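Local coordinates for nicotinate phosphoribosyltransferase (Saccharomyces cerevisiae, PDB 1VLP), which catalyses the ATP-dependent synthesis of nicotinate D-ribonucleotide from nicotinate and phosphoribosyl diphosphate, the first step in making NAD from nicotinic acid, at residues T56-A61 with K157-D162; I62-E67 with L148-E153. All coordinates share one frame; numbering follows the deposited sequence.

Interaction 1 of 2, residues T56-A61 with K157-D162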
loop_
_atom_site.group_PDB
_atom_site.type_symbol
_atom_site.label_atom_id
_atom_site.label_comp_id
_atom_site.label_asym_id
_atom_site.label_seq_id
_atom_site.Cartn_x
_atom_site.Cartn_y
_atom_site.Cartn_z
ATOM N N THR A 56 -19.359 10.867 -6.813
ATOM C CA THR A 56 -20.441 9.951 -6.525
ATOM C C THR A 56 -20.585 8.874 -7.598
ATOM O O THR A 56 -20.027 8.991 -8.673
ATOM C CB THR A 56 -21.792 10.695 -6.416
ATOM O OG1 THR A 56 -22.250 11.188 -7.701
ATOM C CG2 THR A 56 -21.682 11.822 -5.423
ATOM N N PHE A 57 -21.382 7.867 -7.269
ATOM C CA PHE A 57 -21.584 6.722 -8.142
ATOM C C PHE A 57 -22.985 6.644 -8.736
ATOM O O PHE A 57 -23.943 7.225 -8.221
ATOM C CB PHE A 57 -21.272 5.437 -7.354
ATOM C CG PHE A 57 -19.792 5.256 -7.112
ATOM C CD1 PHE A 57 -19.155 5.905 -6.053
ATOM C CD2 PHE A 57 -19.023 4.515 -8.014
ATOM C CE1 PHE A 57 -17.763 5.769 -5.888
ATOM C CE2 PHE A 57 -17.695 4.378 -7.842
ATOM C CZ PHE A 57 -17.044 5.013 -6.748
ATOM N N ASN A 58 -23.079 5.870 -9.801
ATOM C CA ASN A 58 -24.357 5.590 -10.443
ATOM C C ASN A 58 -24.697 4.121 -10.364
ATOM O O ASN A 58 -23.863 3.286 -9.940
ATOM C CB ASN A 58 -24.395 6.134 -11.880
ATOM C CG ASN A 58 -23.290 5.630 -12.770
ATOM O OD1 ASN A 58 -22.757 4.530 -12.628
ATOM N ND2 ASN A 58 -22.915 6.483 -13.731
ATOM N N LYS A 59 -25.915 3.782 -10.814
ATOM C CA LYS A 59 -26.371 2.407 -10.734
ATOM C C LYS A 59 -25.538 1.493 -11.600
ATOM O O LYS A 59 -25.242 0.365 -11.206
ATOM C CB LYS A 59 -27.859 2.302 -11.115
ATOM C CG LYS A 59 -28.784 2.730 -9.982
ATOM N N GLU A 60 -25.135 1.971 -12.762
ATOM C CA GLU A 60 -24.292 1.144 -13.647
ATOM C C GLU A 60 -23.000 0.700 -12.953
ATOM O O GLU A 60 -22.660 -0.494 -12.941
ATOM C CB GLU A 60 -23.902 1.912 -14.900
ATOM C CG GLU A 60 -23.472 0.991 -16.055
ATOM C CD GLU A 60 -23.265 1.739 -17.387
ATOM O OE1 GLU A 60 -23.375 3.000 -17.433
ATOM O OE2 GLU A 60 -22.994 1.040 -18.394
ATOM N N ALA A 61 -22.302 1.671 -12.359
ATOM C CA ALA A 61 -21.038 1.380 -11.626
ATOM C C ALA A 61 -21.269 0.385 -10.487
ATOM O O ALA A 61 -20.488 -0.567 -10.298
ATOM C CB ALA A 61 -20.468 2.654 -11.083
ATOM N N LYS A 157 -14.748 4.222 -15.535
ATOM C CA LYS A 157 -15.435 3.507 -16.615
ATOM C C LYS A 157 -16.864 3.983 -16.825
ATOM O O LYS A 157 -17.338 4.079 -17.971
ATOM C CB LYS A 157 -15.416 1.997 -16.278
ATOM C CG LYS A 157 -15.643 1.048 -17.409
ATOM C CD LYS A 157 -15.514 -0.441 -16.896
ATOM C CE LYS A 157 -15.639 -1.436 -18.040
ATOM N NZ LYS A 157 -14.494 -1.342 -19.009
ATOM N N PHE A 158 -17.586 4.189 -15.720
ATOM C CA PHE A 158 -19.034 4.453 -15.736
ATOM C C PHE A 158 -19.444 5.865 -15.329
ATOM O O PHE A 158 -20.522 6.328 -15.742
ATOM C CB PHE A 158 -19.757 3.432 -14.851
ATOM C CG PHE A 158 -19.563 2.038 -15.319
ATOM C CD1 PHE A 158 -20.100 1.633 -16.556
ATOM C CD2 PHE A 158 -18.763 1.158 -14.610
ATOM C CE1 PHE A 158 -19.871 0.349 -17.054
ATOM C CE2 PHE A 158 -18.538 -0.141 -15.083
ATOM C CZ PHE A 158 -19.091 -0.549 -16.302
ATOM N N VAL A 159 -18.651 6.522 -14.498
ATOM C CA VAL A 159 -19.049 7.814 -13.946
ATOM C C VAL A 159 -18.365 9.006 -14.647
ATOM O O VAL A 159 -19.083 9.888 -15.164
ATOM C CB VAL A 159 -18.880 7.883 -12.401
ATOM C CG1 VAL A 159 -19.401 9.201 -11.820
ATOM C CG2 VAL A 159 -19.572 6.710 -11.756
ATOM N N ASP A 160 -17.050 9.091 -14.558
ATOM C CA ASP A 160 -16.255 10.100 -15.213
ATOM C C ASP A 160 -15.553 9.492 -16.388
ATOM O O ASP A 160 -14.554 8.808 -16.201
ATOM C CB ASP A 160 -15.217 10.686 -14.261
ATOM C CG ASP A 160 -14.464 11.869 -14.881
ATOM O OD1 ASP A 160 -14.706 12.225 -16.062
ATOM O OD2 ASP A 160 -13.617 12.437 -14.192
ATOM N N ILE A 161 -16.059 9.749 -17.601
ATOM C CA ILE A 161 -15.421 9.227 -18.815
ATOM C C ILE A 161 -14.732 10.312 -19.633
ATOM O O ILE A 161 -14.313 10.063 -20.757
ATOM C CB ILE A 161 -16.470 8.532 -19.720
ATOM C CG1 ILE A 161 -17.492 9.566 -20.213
ATOM C CG2 ILE A 161 -17.189 7.431 -18.960
ATOM N N ASP A 162 -14.580 11.500 -19.045
ATOM C CA ASP A 162 -13.890 12.615 -19.714
ATOM C C ASP A 162 -12.359 12.555 -19.576
ATOM O O ASP A 162 -11.755 13.317 -18.821
ATOM C CB ASP A 162 -14.416 13.907 -19.149
ATOM C CG ASP A 162 -13.947 15.138 -19.936
ATOM O OD1 ASP A 162 -13.298 14.993 -21.013
ATOM O OD2 ASP A 162 -14.204 16.234 -19.426
#
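Asn58 ND2 donates to the backbone O of Phe158 at 3.1 Å with an N-H...O angle of 163°; the acceptor lies almost in the amide plane, whereas the donor stands well above the carbonyl plane of Phe158. The other end of the same amide turns back on its own chain: OD1 accepts from Ala61 N at 2.9 Å. Asn58 CG sits between backbone N and carbonyl carbon (chi1 56°), and with both amide ends bonded the rotation of the group is fixed. Beside it, Val159 slides past Asn58 in the reverse direction, its CG1 3.2 Å from the backbone O of Thr56 and its CG2 4.2 Å from Ala61 CB. Phe158 lies against the first turn of the helix, CD2 3.8 Å from Ala61 CA. The side chain of Glu60, extended beyond CG, crosses that of Phe158 at about a right angle, its CD 3.3 Å from Phe158 CD1, with carboxylate and ring planes 43° apart. The loop before the helix is also tied to strand 126-134 by backbone bonding of Phe57 with Tyr127. The arrangement is an asparagine N-cap, here opening helix 59-71 while its amide also bonds the backbone O of Phe158, near the C-terminal end of helix 144-159.

Interaction 2 of 2, residues I62-E67 with L148-E153; sequences INWLKE and LSLISE
Two helices of the N-terminal NAPRTase domain, 59-71 and 144-159, pack nearly antiparallel here, and Trp64 and Leu65 of the first reach across to Leu150, Ile151 and Glu153 of the second. The short axes run at 154° and approach to 10.2 Å, a wide spacing bridged by long side chains; no hydrogen bond joins the two segments. Leu65 spans the gap with its CD2 methyl. This methyl lies 3.6 Å from the backbone O of Leu150 and 3.9 Å from Ile151 CA, and also touches Leu150 CB and Ile151 CG1, so that one branch rests on backbone and side chains of two successive residues. With Leu65 CG anti to the carbonyl carbon (chi1 -78°), the branch that ends in CD2 reaches helix 144-159. Ile151 points its CB away from helix 59-71, and its side chain packs on Ile131 and Ile388 of the antiparallel sheet. Leu65 likewise touches Leu129 and Phe115 of that sheet, so both helices lie against the same sheet while meeting each other. Trp64 sends out the six-membered end of its indole, with CG anti to the backbone N (chi1 -176°). Its side chain crosses that of Leu150 at about a right angle, and CH2 meets the methyl CD2 of Leu150 at 4.0 Å. Farther along the second helix the aliphatic part of Glu153 touches the indole, CG lying 4.1 Å from Trp64 CH2; the carboxylate is held elsewhere, OE1 accepting from Leu197 N. The Leu150 carbonyl thus meets two groups from the first helix: besides the Leu65 methyl, the indole presents its edge in plane, with Trp64 CZ3 3.6 Å from Leu150 O.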
loop_
_atom_site.group_PDB
_atom_site.type_symbol
_atom_site.label_atom_id
_atom_site.label_comp_id
_atom_site.label_asym_id
_atom_site.label_seq_id
_atom_site.Cartn_x
_atom_site.Cartn_y
_atom_site.Cartn_z
ATOM N N ILE A 62 -22.347 0.596 -9.737
ATOM C CA ILE A 62 -22.651 -0.248 -8.589
ATOM C C ILE A 62 -22.902 -1.699 -9.024
ATOM O O ILE A 62 -22.384 -2.665 -8.422
ATOM C CB ILE A 62 -23.814 0.347 -7.789
ATOM C CG1 ILE A 62 -23.360 1.654 -7.122
ATOM C CG2 ILE A 62 -24.375 -0.682 -6.742
ATOM C CD1 ILE A 62 -24.489 2.533 -6.553
ATOM N N ASN A 63 -23.687 -1.855 -10.086
ATOM C CA ASN A 63 -24.006 -3.207 -10.555
ATOM C C ASN A 63 -22.733 -3.919 -11.050
ATOM O O ASN A 63 -22.583 -5.115 -10.818
ATOM C CB ASN A 63 -25.086 -3.172 -11.635
ATOM C CG ASN A 63 -26.447 -2.728 -11.088
ATOM O OD1 ASN A 63 -26.734 -2.941 -9.921
ATOM N ND2 ASN A 63 -27.278 -2.106 -11.946
ATOM N N TRP A 64 -21.859 -3.206 -11.763
ATOM C CA TRP A 64 -20.615 -3.774 -12.247
ATOM C C TRP A 64 -19.729 -4.170 -11.058
ATOM O O TRP A 64 -19.137 -5.223 -11.036
ATOM C CB TRP A 64 -19.906 -2.774 -13.168
ATOM C CG TRP A 64 -18.669 -3.245 -13.820
ATOM C CD1 TRP A 64 -18.578 -3.870 -15.022
ATOM C CD2 TRP A 64 -17.328 -3.046 -13.363
ATOM N NE1 TRP A 64 -17.250 -4.096 -15.341
ATOM C CE2 TRP A 64 -16.469 -3.605 -14.330
ATOM C CE3 TRP A 64 -16.765 -2.439 -12.235
ATOM C CZ2 TRP A 64 -15.105 -3.546 -14.214
ATOM C CZ3 TRP A 64 -15.392 -2.383 -12.130
ATOM C CH2 TRP A 64 -14.583 -2.930 -13.100
ATOM N N LEU A 65 -19.665 -3.287 -10.061
ATOM C CA LEU A 65 -18.903 -3.590 -8.855
ATOM C C LEU A 65 -19.401 -4.837 -8.168
ATOM O O LEU A 65 -18.608 -5.656 -7.710
ATOM C CB LEU A 65 -18.896 -2.392 -7.889
ATOM C CG LEU A 65 -17.893 -1.284 -8.309
ATOM C CD1 LEU A 65 -18.194 -0.017 -7.445
ATOM C CD2 LEU A 65 -16.484 -1.699 -8.177
ATOM N N LYS A 66 -20.706 -4.973 -8.034
ATOM C CA LYS A 66 -21.270 -6.141 -7.369
ATOM C C LYS A 66 -20.775 -7.428 -8.085
ATOM O O LYS A 66 -20.329 -8.389 -7.441
ATOM C CB LYS A 66 -22.810 -6.050 -7.390
ATOM C CG LYS A 66 -23.500 -7.189 -6.826
ATOM C CD LYS A 66 -24.997 -6.908 -6.614
ATOM C CE LYS A 66 -25.749 -8.215 -6.311
ATOM N NZ LYS A 66 -25.166 -8.942 -5.167
ATOM N N GLU A 67 -20.831 -7.399 -9.417
ATOM C CA GLU A 67 -20.329 -8.509 -10.219
ATOM C C GLU A 67 -18.833 -8.783 -10.015
ATOM O O GLU A 67 -18.418 -9.911 -9.747
ATOM C CB GLU A 67 -20.703 -8.294 -11.684
ATOM C CG GLU A 67 -20.365 -9.447 -12.584
ATOM C CD GLU A 67 -21.110 -9.316 -13.898
ATOM O OE1 GLU A 67 -20.700 -8.478 -14.720
ATOM O OE2 GLU A 67 -22.121 -10.021 -14.105
ATOM N N LEU A 148 -10.142 -1.499 -3.839
ATOM C CA LEU A 148 -9.787 -0.134 -4.261
ATOM C C LEU A 148 -9.558 -0.005 -5.753
ATOM O O LEU A 148 -10.106 0.924 -6.374
ATOM C CB LEU A 148 -8.603 0.369 -3.479
ATOM C CG LEU A 148 -8.870 0.665 -2.009
ATOM C CD1 LEU A 148 -7.505 0.921 -1.322
ATOM C CD2 LEU A 148 -9.864 1.818 -1.852
ATOM N N SER A 149 -8.775 -0.940 -6.304
ATOM C CA SER A 149 -8.460 -0.979 -7.772
ATOM C C SER A 149 -9.740 -1.102 -8.583
ATOM O O SER A 149 -9.941 -0.400 -9.594
ATOM C CB SER A 149 -7.513 -2.124 -8.134
ATOM O OG SER A 149 -6.246 -1.992 -7.474
ATOM N N LEU A 150 -10.673 -1.921 -8.090
ATOM C CA LEU A 150 -11.951 -2.065 -8.774
ATOM C C LEU A 150 -12.867 -0.832 -8.706
ATOM O O LEU A 150 -13.523 -0.460 -9.716
ATOM C CB LEU A 150 -12.706 -3.282 -8.251
ATOM C CG LEU A 150 -12.234 -4.645 -8.821
ATOM C CD1 LEU A 150 -12.855 -5.785 -7.959
ATOM C CD2 LEU A 150 -12.490 -4.815 -10.317
ATOM N N ILE A 151 -12.948 -0.235 -7.520
ATOM C CA ILE A 151 -13.806 0.933 -7.289
ATOM C C ILE A 151 -13.306 2.091 -8.163
ATOM O O ILE A 151 -14.111 2.760 -8.858
ATOM C CB ILE A 151 -13.852 1.303 -5.792
ATOM C CG1 ILE A 151 -14.540 0.193 -4.982
ATOM C CG2 ILE A 151 -14.596 2.581 -5.551
ATOM C CD1 ILE A 151 -14.248 0.248 -3.539
ATOM N N SER A 152 -11.992 2.330 -8.166
ATOM C CA SER A 152 -11.410 3.367 -9.045
ATOM C C SER A 152 -11.737 3.069 -10.509
ATOM O O SER A 152 -12.220 3.945 -11.233
ATOM C CB SER A 152 -9.902 3.431 -8.841
ATOM O OG SER A 152 -9.295 4.501 -9.490
ATOM N N GLU A 153 -11.475 1.833 -10.937
ATOM C CA GLU A 153 -11.772 1.466 -12.328
ATOM C C GLU A 153 -13.251 1.688 -12.704
ATOM O O GLU A 153 -13.534 2.248 -13.737
ATOM C CB GLU A 153 -11.283 0.051 -12.622
ATOM C CG GLU A 153 -11.579 -0.360 -14.050
ATOM C CD GLU A 153 -10.551 -1.285 -14.687
ATOM O OE1 GLU A 153 -9.489 -1.597 -14.099
ATOM O OE2 GLU A 153 -10.825 -1.699 -15.826
#

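From the N terminus the chain leaves strand 43-50, passes through 56-61 and enters helix 59-71, which carries 62-67. It then runs through further helices and strands 113-120 and 126-134 before returning along helix 144-159. Residues 148-153 come back first, closing the loop of interaction 2; 157-162 follow and close the outer loop of interaction 1, within which the other is nested. The same nearly antiparallel helix pair is therefore joined twice, at centres about 10 Å apart. The contacts are continuous: Phe158 CE2 lies 3.4 Å from Trp64 CG, and Phe57 CZ lies 3.7 Å from Ile151 CG2.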